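Local structure of amidohydrolase 3 domain-containing protein (Pyrococcus furiosus, 3ICJ) at residues H348-K353 against I371-L376; A354-L359 against D379-R384; P162-R167 against S177-L182. The protein is uncharacterized but, as a zinc-binding member of the amidohydrolase family, probably hydrolyses carbon-nitrogen bonds other than peptide bonds. All blocks are in the same frame, centred on the assembly; numbering follows the deposited sequence.

Read from the N terminus, contact 3 comes first: P162-R167 and S177-L182 close a loop of nine residues that holds the turn and second strand of a beta hairpin, fitting the helix that follows against the start of the first strand. Contacts 1 and 2 come later and cross, for their segments alternate along the chain. Contact 1 closes a loop of 17 residues, mostly helix 352-365, and pairs the ends of neighbouring parallel strands at a zinc ion; contact 2 closes one of 19 and packs the helices that follow those strands. The two touch where Q381 reaches the carbonyl oxygen of D352. Contact 3 lies apart, joining a strand of a separate mixed sheet to a helix, its nearest atoms about 17 Å from those of contact 1.

Contact 1: H348-K353 against I371-L376; sequences HAIGDK and IEHASL. With ZN (zinc ion), chain C.
H348 and H373 meet at a zinc ion, each offering a different imidazole nitrogen. ND1 of H348 binds the metal at 2.1 Å, and NE2 of H373 binds it at 2.4 Å. K296, carboxylated on its side-chain nitrogen, adds a further ligand and also binds the second zinc. The remaining ring nitrogens are engaged too, H348 NE2 with the carbonyl oxygen of G301 and H373 ND1 with the amide oxygen of Q395, so metal and second shell together fix how both rings are turned.

The rings form an offset edge-to-face pair, with the edge of H373 toward the face of H348 and the planes at 80°. At the meeting point CD2 of H373 lies 3.4 Å from ND1 of H348. A first torsion that sets CG anti to the carbonyl carbon (chi1 -46°) brings the H373 ring over to the metal.

Two backbone hydrogen bonds join the two segments: A349 N donates to E372 O at 3.1 Å, within a parallel bridge, and L376 N donates to I350 O at 3.0 Å. The side chain of E372 leads off to H101, a ligand of the other zinc, and to R370.

Among apolar contacts, I350 CG1 rests on H373 CB at 3.7 Å, while its CG2 lies against CB and OG of S375. A349 CB meets I371 CG2 at 4.0 Å on the side that faces helix 352-365.

Chemically, the contact builds a metal site at the C-terminal ends of adjacent parallel strands, each histidine also tied through its other ring nitrogen, consistent with a two-zinc hydrolytic centre that activates water.

Contact 2: A354-L359 against D379-R384; sequences AVDVAL and DDQLER
Q381 is the first residue of D379-R384 to touch A354-L359. Its amide NE2 donates a nearly straight hydrogen bond to OD1 of D356, 2.8 Å long with an angle of 168° at the hydrogen. The acceptor lies close to the amide plane of Q381, yet the amide comes to D356 from above the carboxylate plane, the two flat groups being strongly turned against each other. NE2 also donates to the carbonyl oxygen of D352, while OE1 accepts from the backbone N of R378, so the amide is gripped at both ends. CG1 of V355 packs against NE2 of Q381, 3.5 Å away. A leucine here would probably leave D356 OD1 and the D352 carbonyl oxygen without this amide donor, and the backbone N of R378 without its acceptor.

One helical turn on, R384 lays its aliphatic part beside L359, with CB 4.1 Å from CD1 of that leucine. Its chain then bends at the third torsion (chi3 80°), which brings the guanidinium to L359 with one face over CB, 3.6 Å from NH2. NH1 carries on to salt bridges with D360 and E363. A third acid, D356, keeps OD1 4.1 Å from R384 NH2, beyond a salt bridge; its OD2 pairs with R378 instead. The side chain of L359 also packs on I385 and L388.

The short helical segments run nearly parallel, at 18° with axes 11.3 Å apart, as expected of successive helices in a repeated beta-alpha arrangement, here the outer helical layer of the amidohydrolase barrel.

Contact 3: P162-R167 against S177-L182; sequences PVFLYR and SKMIDL
A beta hairpin followed by a helix is the element held together here: strand 163-167 turns back into the antiparallel strand 172-175, and helix 177-183 folds against the beginning of the first strand, at P162, V163 and F164. The sheet is a mixed one, distinct from that of the zinc site. N176, between hairpin and helix, joins the two by accepting the backbone N-H of both V163 and M179 on its OD1.

Across the contact itself the packing is largely apolar, with no hydrogen bond between the segments. P162 lies over the helix, its CD 4.1 Å from CD of K178 and its CG 3.8 Å from CD1 of L182; M179 touches the proline too. That methionine is the central side chain. With CG anti to the backbone N (chi1 -166°) it runs toward the strand, and a bend at the second torsion, followed by another at the third, sets SD 3.8 Å from P162 CB. Beyond the two segments M179 packs on I210 of helix 200-214, which also covers F164. The CG of M179 lies at the edge of the F164 ring, near its plane, and 4.1 Å from F164 CB. M179 CB comes closer still to the strand, 3.3 Å from V163 O.

Contact 1: H348-K353 against I371-L376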
loop_
_atom_site.group_PDB
_atom_site.type_symbol
_atom_site.label_atom_id
_atom_site.label_comp_id
_atom_site.label_asym_id
_atom_site.label_seq_id
_atom_site.Cartn_x
_atom_site.Cartn_y
_atom_site.Cartn_z
ATOM N N HIS A 348 -9.079 -7.290 -3.434
ATOM C CA HIS A 348 -8.413 -7.934 -2.279
ATOM C C HIS A 348 -8.932 -9.377 -2.113
ATOM O O HIS A 348 -10.121 -9.603 -1.917
ATOM C CB HIS A 348 -8.670 -7.063 -1.024
ATOM C CG HIS A 348 -8.465 -7.746 0.303
ATOM N ND1 HIS A 348 -7.669 -7.207 1.291
ATOM C CD2 HIS A 348 -9.018 -8.863 0.843
ATOM C CE1 HIS A 348 -7.719 -7.974 2.369
ATOM N NE2 HIS A 348 -8.519 -8.993 2.116
ATOM N N ALA A 349 -8.035 -10.348 -2.254
ATOM C CA ALA A 349 -8.351 -11.754 -1.998
ATOM C C ALA A 349 -7.180 -12.427 -1.299
ATOM O O ALA A 349 -6.097 -12.565 -1.870
ATOM C CB ALA A 349 -8.681 -12.477 -3.277
ATOM N N ILE A 350 -7.417 -12.863 -0.073
ATOM C CA ILE A 350 -6.369 -13.452 0.771
ATOM C C ILE A 350 -6.509 -14.967 0.870
ATOM O O ILE A 350 -5.560 -15.709 0.564
ATOM C CB ILE A 350 -6.299 -12.729 2.150
ATOM C CG1 ILE A 350 -5.754 -11.310 1.925
ATOM C CG2 ILE A 350 -5.468 -13.538 3.210
ATOM C CD1 ILE A 350 -5.377 -10.520 3.217
ATOM N N GLY A 351 -7.698 -15.428 1.256
ATOM C CA GLY A 351 -7.962 -16.857 1.377
ATOM C C GLY A 351 -8.052 -17.528 0.016
ATOM O O GLY A 351 -8.353 -16.870 -0.979
ATOM N N ASP A 352 -7.805 -18.833 -0.035
ATOM C CA ASP A 352 -7.828 -19.559 -1.321
ATOM C C ASP A 352 -9.192 -19.531 -2.011
ATOM O O ASP A 352 -9.276 -19.482 -3.246
ATOM C CB ASP A 352 -7.317 -20.980 -1.169
ATOM C CG ASP A 352 -8.274 -21.867 -0.404
ATOM O OD1 ASP A 352 -8.542 -21.610 0.792
ATOM O OD2 ASP A 352 -8.763 -22.845 -0.997
ATOM N N LYS A 353 -10.257 -19.517 -1.218
ATOM C CA LYS A 353 -11.605 -19.457 -1.773
ATOM C C LYS A 353 -11.952 -18.042 -2.253
ATOM O O LYS A 353 -12.654 -17.873 -3.249
ATOM C CB LYS A 353 -12.646 -19.966 -0.772
ATOM C CG LYS A 353 -14.056 -20.113 -1.385
ATOM C CD LYS A 353 -15.056 -20.618 -0.396
ATOM C CE LYS A 353 -16.436 -20.708 -1.038
ATOM N NZ LYS A 353 -17.470 -20.902 0.004
ATOM N N ILE A 371 -5.441 -8.676 -8.585
ATOM C CA ILE A 371 -5.713 -9.210 -7.256
ATOM C C ILE A 371 -4.644 -8.688 -6.291
ATOM O O ILE A 371 -3.445 -8.769 -6.560
ATOM C CB ILE A 371 -5.791 -10.794 -7.254
ATOM C CG1 ILE A 371 -7.037 -11.271 -7.994
ATOM C CG2 ILE A 371 -5.778 -11.360 -5.821
ATOM C CD1 ILE A 371 -7.060 -12.805 -8.218
ATOM N N GLU A 372 -5.104 -8.108 -5.188
ATOM C CA GLU A 372 -4.238 -7.657 -4.120
ATOM C C GLU A 372 -4.073 -8.812 -3.134
ATOM O O GLU A 372 -5.064 -9.452 -2.748
ATOM C CB GLU A 372 -4.875 -6.469 -3.380
ATOM C CG GLU A 372 -5.462 -5.420 -4.318
ATOM C CD GLU A 372 -4.448 -4.987 -5.361
ATOM O OE1 GLU A 372 -3.412 -4.417 -4.973
ATOM O OE2 GLU A 372 -4.674 -5.244 -6.565
ATOM N N HIS A 373 -2.821 -9.034 -2.734
ATOM C CA HIS A 373 -2.357 -10.074 -1.782
ATOM C C HIS A 373 -2.162 -11.452 -2.401
ATOM O O HIS A 373 -1.029 -11.952 -2.424
ATOM C CB HIS A 373 -3.174 -10.118 -0.477
ATOM C CG HIS A 373 -3.420 -8.761 0.114
ATOM N ND1 HIS A 373 -2.400 -7.937 0.529
ATOM C CD2 HIS A 373 -4.564 -8.060 0.295
ATOM C CE1 HIS A 373 -2.901 -6.796 0.966
ATOM N NE2 HIS A 373 -4.214 -6.846 0.833
ATOM N N ALA A 374 -3.262 -12.052 -2.877
ATOM C CA ALA A 374 -3.288 -13.448 -3.347
ATOM C C ALA A 374 -2.489 -14.367 -2.408
ATOM O O ALA A 374 -1.645 -15.149 -2.860
ATOM C CB ALA A 374 -2.756 -13.539 -4.798
ATOM N N SER A 375 -2.747 -14.245 -1.106
ATOM C CA SER A 375 -1.897 -14.828 -0.062
ATOM C C SER A 375 -1.846 -16.344 -0.118
ATOM O O SER A 375 -0.772 -16.939 0.014
ATOM C CB SER A 375 -2.358 -14.367 1.322
ATOM O OG SER A 375 -2.424 -12.952 1.364
ATOM N N LEU A 376 -3.005 -16.973 -0.312
ATOM C CA LEU A 376 -3.051 -18.423 -0.569
ATOM C C LEU A 376 -3.495 -18.754 -1.991
ATOM O O LEU A 376 -4.630 -18.467 -2.382
ATOM C CB LEU A 376 -3.966 -19.123 0.438
ATOM C CG LEU A 376 -3.719 -18.732 1.904
ATOM C CD1 LEU A 376 -4.800 -19.293 2.810
ATOM C CD2 LEU A 376 -2.353 -19.203 2.359
HETATM ZN ZN ZN C . -6.228 -5.661 1.361
#

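Contact 2: A354-L359 against D379-R384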
loop_
_atom_site.group_PDB
_atom_site.type_symbol
_atom_site.label_atom_id
_atom_site.label_comp_id
_atom_site.label_asym_id
_atom_site.label_seq_id
_atom_site.Cartn_x
_atom_site.Cartn_y
_atom_site.Cartn_z
ATOM N N ALA A 354 -11.446 -17.027 -1.554
ATOM C CA ALA A 354 -11.586 -15.652 -2.025
ATOM C C ALA A 354 -10.976 -15.483 -3.406
ATOM O O ALA A 354 -11.551 -14.793 -4.257
ATOM C CB ALA A 354 -10.950 -14.721 -1.075
ATOM N N VAL A 355 -9.831 -16.138 -3.622
ATOM C CA VAL A 355 -9.131 -16.128 -4.910
ATOM C C VAL A 355 -10.002 -16.734 -6.025
ATOM O O VAL A 355 -10.047 -16.197 -7.130
ATOM C CB VAL A 355 -7.740 -16.822 -4.829
ATOM C CG1 VAL A 355 -7.170 -17.041 -6.202
ATOM C CG2 VAL A 355 -6.760 -15.979 -4.021
ATOM N N ASP A 356 -10.697 -17.827 -5.713
ATOM C CA ASP A 356 -11.700 -18.428 -6.599
ATOM C C ASP A 356 -12.820 -17.461 -6.964
ATOM O O ASP A 356 -13.192 -17.388 -8.130
ATOM C CB ASP A 356 -12.323 -19.650 -5.946
ATOM C CG ASP A 356 -11.427 -20.880 -6.006
ATOM O OD1 ASP A 356 -10.565 -20.993 -6.906
ATOM O OD2 ASP A 356 -11.602 -21.748 -5.136
ATOM N N VAL A 357 -13.331 -16.719 -5.969
ATOM C CA VAL A 357 -14.420 -15.748 -6.181
ATOM C C VAL A 357 -13.965 -14.640 -7.141
ATOM O O VAL A 357 -14.691 -14.288 -8.090
ATOM C CB VAL A 357 -14.940 -15.148 -4.827
ATOM C CG1 VAL A 357 -15.884 -13.929 -5.070
ATOM C CG2 VAL A 357 -15.677 -16.222 -4.021
ATOM N N ALA A 358 -12.744 -14.134 -6.920
ATOM C CA ALA A 358 -12.146 -13.097 -7.773
ATOM C C ALA A 358 -11.898 -13.590 -9.205
ATOM O O ALA A 358 -12.249 -12.904 -10.154
ATOM C CB ALA A 358 -10.847 -12.562 -7.157
ATOM N N LEU A 359 -11.317 -14.779 -9.351
ATOM C CA LEU A 359 -11.139 -15.407 -10.668
ATOM C C LEU A 359 -12.452 -15.658 -11.412
ATOM O O LEU A 359 -12.540 -15.360 -12.607
ATOM C CB LEU A 359 -10.301 -16.687 -10.568
ATOM C CG LEU A 359 -8.847 -16.545 -10.090
ATOM C CD1 LEU A 359 -8.224 -17.919 -9.854
ATOM C CD2 LEU A 359 -8.012 -15.747 -11.056
ATOM N N ASP A 379 -2.228 -24.927 -6.280
ATOM C CA ASP A 379 -1.706 -25.452 -7.549
ATOM C C ASP A 379 -2.750 -25.436 -8.665
ATOM O O ASP A 379 -2.462 -25.009 -9.786
ATOM C CB ASP A 379 -1.176 -26.880 -7.371
ATOM C CG ASP A 379 0.212 -26.924 -6.741
ATOM O OD1 ASP A 379 0.728 -25.870 -6.304
ATOM O OD2 ASP A 379 0.791 -28.023 -6.682
ATOM N N ASP A 380 -3.972 -25.850 -8.339
ATOM C CA ASP A 380 -5.048 -25.890 -9.327
ATOM C C ASP A 380 -5.557 -24.508 -9.768
ATOM O O ASP A 380 -6.280 -24.408 -10.756
ATOM C CB ASP A 380 -6.200 -26.807 -8.862
ATOM C CG ASP A 380 -6.945 -26.271 -7.632
ATOM O OD1 ASP A 380 -7.553 -25.189 -7.705
ATOM O OD2 ASP A 380 -6.972 -26.959 -6.597
ATOM N N GLN A 381 -5.180 -23.447 -9.051
ATOM C CA GLN A 381 -5.598 -22.099 -9.433
ATOM C C GLN A 381 -4.618 -21.432 -10.386
ATOM O O GLN A 381 -4.969 -20.456 -11.056
ATOM C CB GLN A 381 -5.785 -21.219 -8.185
ATOM C CG GLN A 381 -6.993 -21.605 -7.327
ATOM C CD GLN A 381 -7.016 -20.858 -6.003
ATOM O OE1 GLN A 381 -5.984 -20.700 -5.354
ATOM N NE2 GLN A 381 -8.179 -20.358 -5.626
ATOM N N LEU A 382 -3.394 -21.961 -10.437
ATOM C CA LEU A 382 -2.300 -21.393 -11.237
ATOM C C LEU A 382 -2.604 -21.274 -12.730
ATOM O O LEU A 382 -2.360 -20.226 -13.323
ATOM C CB LEU A 382 -1.012 -22.200 -11.048
ATOM C CG LEU A 382 -0.432 -22.288 -9.640
ATOM C CD1 LEU A 382 0.805 -23.186 -9.636
ATOM C CD2 LEU A 382 -0.084 -20.893 -9.106
ATOM N N GLU A 383 -3.146 -22.337 -13.326
ATOM C CA GLU A 383 -3.540 -22.297 -14.736
ATOM C C GLU A 383 -4.544 -21.196 -15.052
ATOM O O GLU A 383 -4.431 -20.565 -16.095
ATOM C CB GLU A 383 -4.075 -23.654 -15.224
ATOM C CG GLU A 383 -2.977 -24.661 -15.610
ATOM C CD GLU A 383 -1.902 -24.083 -16.548
ATOM O OE1 GLU A 383 -2.253 -23.489 -17.595
ATOM O OE2 GLU A 383 -0.700 -24.235 -16.236
ATOM N N ARG A 384 -5.511 -20.971 -14.156
ATOM C CA ARG A 384 -6.539 -19.947 -14.353
ATOM C C ARG A 384 -5.940 -18.547 -14.312
ATOM O O ARG A 384 -6.350 -17.685 -15.077
ATOM C CB ARG A 384 -7.627 -20.027 -13.279
ATOM C CG ARG A 384 -8.504 -21.259 -13.327
ATOM C CD ARG A 384 -9.625 -21.124 -12.313
ATOM N NE ARG A 384 -10.708 -20.274 -12.810
ATOM C CZ ARG A 384 -11.683 -19.784 -12.050
ATOM N NH1 ARG A 384 -12.644 -19.050 -12.593
ATOM N NH2 ARG A 384 -11.702 -20.029 -10.745
#

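Contact 3: P162-R167 against S177-L182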
loop_
_atom_site.group_PDB
_atom_site.type_symbol
_atom_site.label_atom_id
_atom_site.label_comp_id
_atom_site.label_asym_id
_atom_site.label_seq_id
_atom_site.Cartn_x
_atom_site.Cartn_y
_atom_site.Cartn_z
ATOM N N PRO A 162 -9.864 16.767 21.745
ATOM C CA PRO A 162 -10.224 15.350 21.547
ATOM C C PRO A 162 -9.005 14.446 21.459
ATOM O O PRO A 162 -7.978 14.827 20.899
ATOM C CB PRO A 162 -10.985 15.344 20.216
ATOM C CG PRO A 162 -11.530 16.709 20.103
ATOM C CD PRO A 162 -10.502 17.617 20.716
ATOM N N VAL A 163 -9.130 13.272 22.061
ATOM C CA VAL A 163 -8.034 12.326 22.193
ATOM C C VAL A 163 -8.579 10.948 21.831
ATOM O O VAL A 163 -9.679 10.594 22.246
ATOM C CB VAL A 163 -7.465 12.364 23.643
ATOM C CG1 VAL A 163 -6.727 11.106 23.978
ATOM C CG2 VAL A 163 -6.540 13.588 23.840
ATOM N N PHE A 164 -7.836 10.178 21.038
ATOM C CA PHE A 164 -8.290 8.840 20.655
ATOM C C PHE A 164 -7.049 7.964 20.570
ATOM O O PHE A 164 -6.188 8.185 19.711
ATOM C CB PHE A 164 -9.039 8.904 19.314
ATOM C CG PHE A 164 -9.598 7.570 18.845
ATOM C CD1 PHE A 164 -10.928 7.253 19.063
ATOM C CD2 PHE A 164 -8.798 6.649 18.174
ATOM C CE1 PHE A 164 -11.452 6.038 18.638
ATOM C CE2 PHE A 164 -9.314 5.424 17.743
ATOM C CZ PHE A 164 -10.641 5.120 17.978
ATOM N N LEU A 165 -6.950 6.990 21.473
ATOM C CA LEU A 165 -5.708 6.228 21.656
ATOM C C LEU A 165 -5.887 4.716 21.524
ATOM O O LEU A 165 -6.534 4.095 22.358
ATOM C CB LEU A 165 -5.090 6.534 23.026
ATOM C CG LEU A 165 -4.890 7.996 23.435
ATOM C CD1 LEU A 165 -4.516 8.081 24.909
ATOM C CD2 LEU A 165 -3.843 8.682 22.586
ATOM N N TYR A 166 -5.309 4.141 20.473
ATOM C CA TYR A 166 -5.350 2.697 20.273
ATOM C C TYR A 166 -4.579 1.967 21.367
ATOM O O TYR A 166 -3.585 2.476 21.886
ATOM C CB TYR A 166 -4.786 2.331 18.898
ATOM C CG TYR A 166 -5.692 2.700 17.747
ATOM C CD1 TYR A 166 -6.722 1.856 17.350
ATOM C CD2 TYR A 166 -5.520 3.892 17.056
ATOM C CE1 TYR A 166 -7.553 2.189 16.297
ATOM C CE2 TYR A 166 -6.347 4.234 16.002
ATOM C CZ TYR A 166 -7.362 3.379 15.627
ATOM O OH TYR A 166 -8.186 3.714 14.578
ATOM N N ARG A 167 -5.044 0.771 21.714
ATOM C CA ARG A 167 -4.206 -0.208 22.397
ATOM C C ARG A 167 -3.200 -0.836 21.439
ATOM O O ARG A 167 -3.313 -0.691 20.221
ATOM C CB ARG A 167 -5.068 -1.296 23.039
ATOM C CG ARG A 167 -4.364 -2.081 24.134
ATOM C CD ARG A 167 -5.239 -3.209 24.655
ATOM N NE ARG A 167 -4.540 -4.035 25.635
ATOM C CZ ARG A 167 -3.666 -4.986 25.323
ATOM N NH1 ARG A 167 -3.379 -5.235 24.053
ATOM N NH2 ARG A 167 -3.077 -5.689 26.281
ATOM N N SER A 177 -13.802 12.541 26.904
ATOM C CA SER A 177 -15.194 12.988 26.752
ATOM C C SER A 177 -15.464 13.799 25.492
ATOM O O SER A 177 -16.491 13.587 24.835
ATOM C CB SER A 177 -15.661 13.774 27.984
ATOM O OG SER A 177 -15.632 12.941 29.131
ATOM N N LYS A 178 -14.537 14.698 25.156
ATOM C CA LYS A 178 -14.620 15.519 23.938
ATOM C C LYS A 178 -14.739 14.652 22.686
ATOM O O LYS A 178 -15.585 14.903 21.823
ATOM C CB LYS A 178 -13.404 16.443 23.816
ATOM C CG LYS A 178 -13.528 17.728 24.612
ATOM C CD LYS A 178 -12.475 18.723 24.195
ATOM C CE LYS A 178 -12.902 20.150 24.525
ATOM N NZ LYS A 178 -12.770 20.448 25.972
ATOM N N MET A 179 -13.908 13.617 22.619
ATOM C CA MET A 179 -13.934 12.665 21.524
ATOM C C MET A 179 -15.250 11.860 21.510
ATOM O O MET A 179 -15.841 11.669 20.452
ATOM C CB MET A 179 -12.707 11.748 21.605
ATOM C CG MET A 179 -12.428 10.923 20.352
ATOM S SD MET A 179 -11.883 11.887 18.916
ATOM C CE MET A 179 -13.038 11.134 17.821
ATOM N N ILE A 180 -15.708 11.412 22.681
ATOM C CA ILE A 180 -16.992 10.698 22.819
ATOM C C ILE A 180 -18.152 11.545 22.264
ATOM O O ILE A 180 -19.016 11.030 21.531
ATOM C CB ILE A 180 -17.279 10.308 24.314
ATOM C CG1 ILE A 180 -16.404 9.127 24.729
ATOM C CG2 ILE A 180 -18.743 9.927 24.533
ATOM C CD1 ILE A 180 -16.205 8.990 26.214
ATOM N N ASP A 181 -18.136 12.840 22.596
ATOM C CA ASP A 181 -19.161 13.805 22.167
ATOM C C ASP A 181 -19.180 13.990 20.647
ATOM O O ASP A 181 -20.245 14.189 20.049
ATOM C CB ASP A 181 -18.951 15.174 22.845
ATOM C CG ASP A 181 -19.280 15.170 24.347
ATOM O OD1 ASP A 181 -19.873 14.190 24.862
ATOM O OD2 ASP A 181 -18.957 16.183 25.010
ATOM N N LEU A 182 -18.001 13.935 20.030
ATOM C CA LEU A 182 -17.901 14.057 18.576
ATOM C C LEU A 182 -18.415 12.812 17.852
ATOM O O LEU A 182 -18.969 12.913 16.753
ATOM C CB LEU A 182 -16.467 14.376 18.138
ATOM C CG LEU A 182 -15.847 15.739 18.475
ATOM C CD1 LEU A 182 -14.461 15.829 17.844
ATOM C CD2 LEU A 182 -16.720 16.925 18.030
#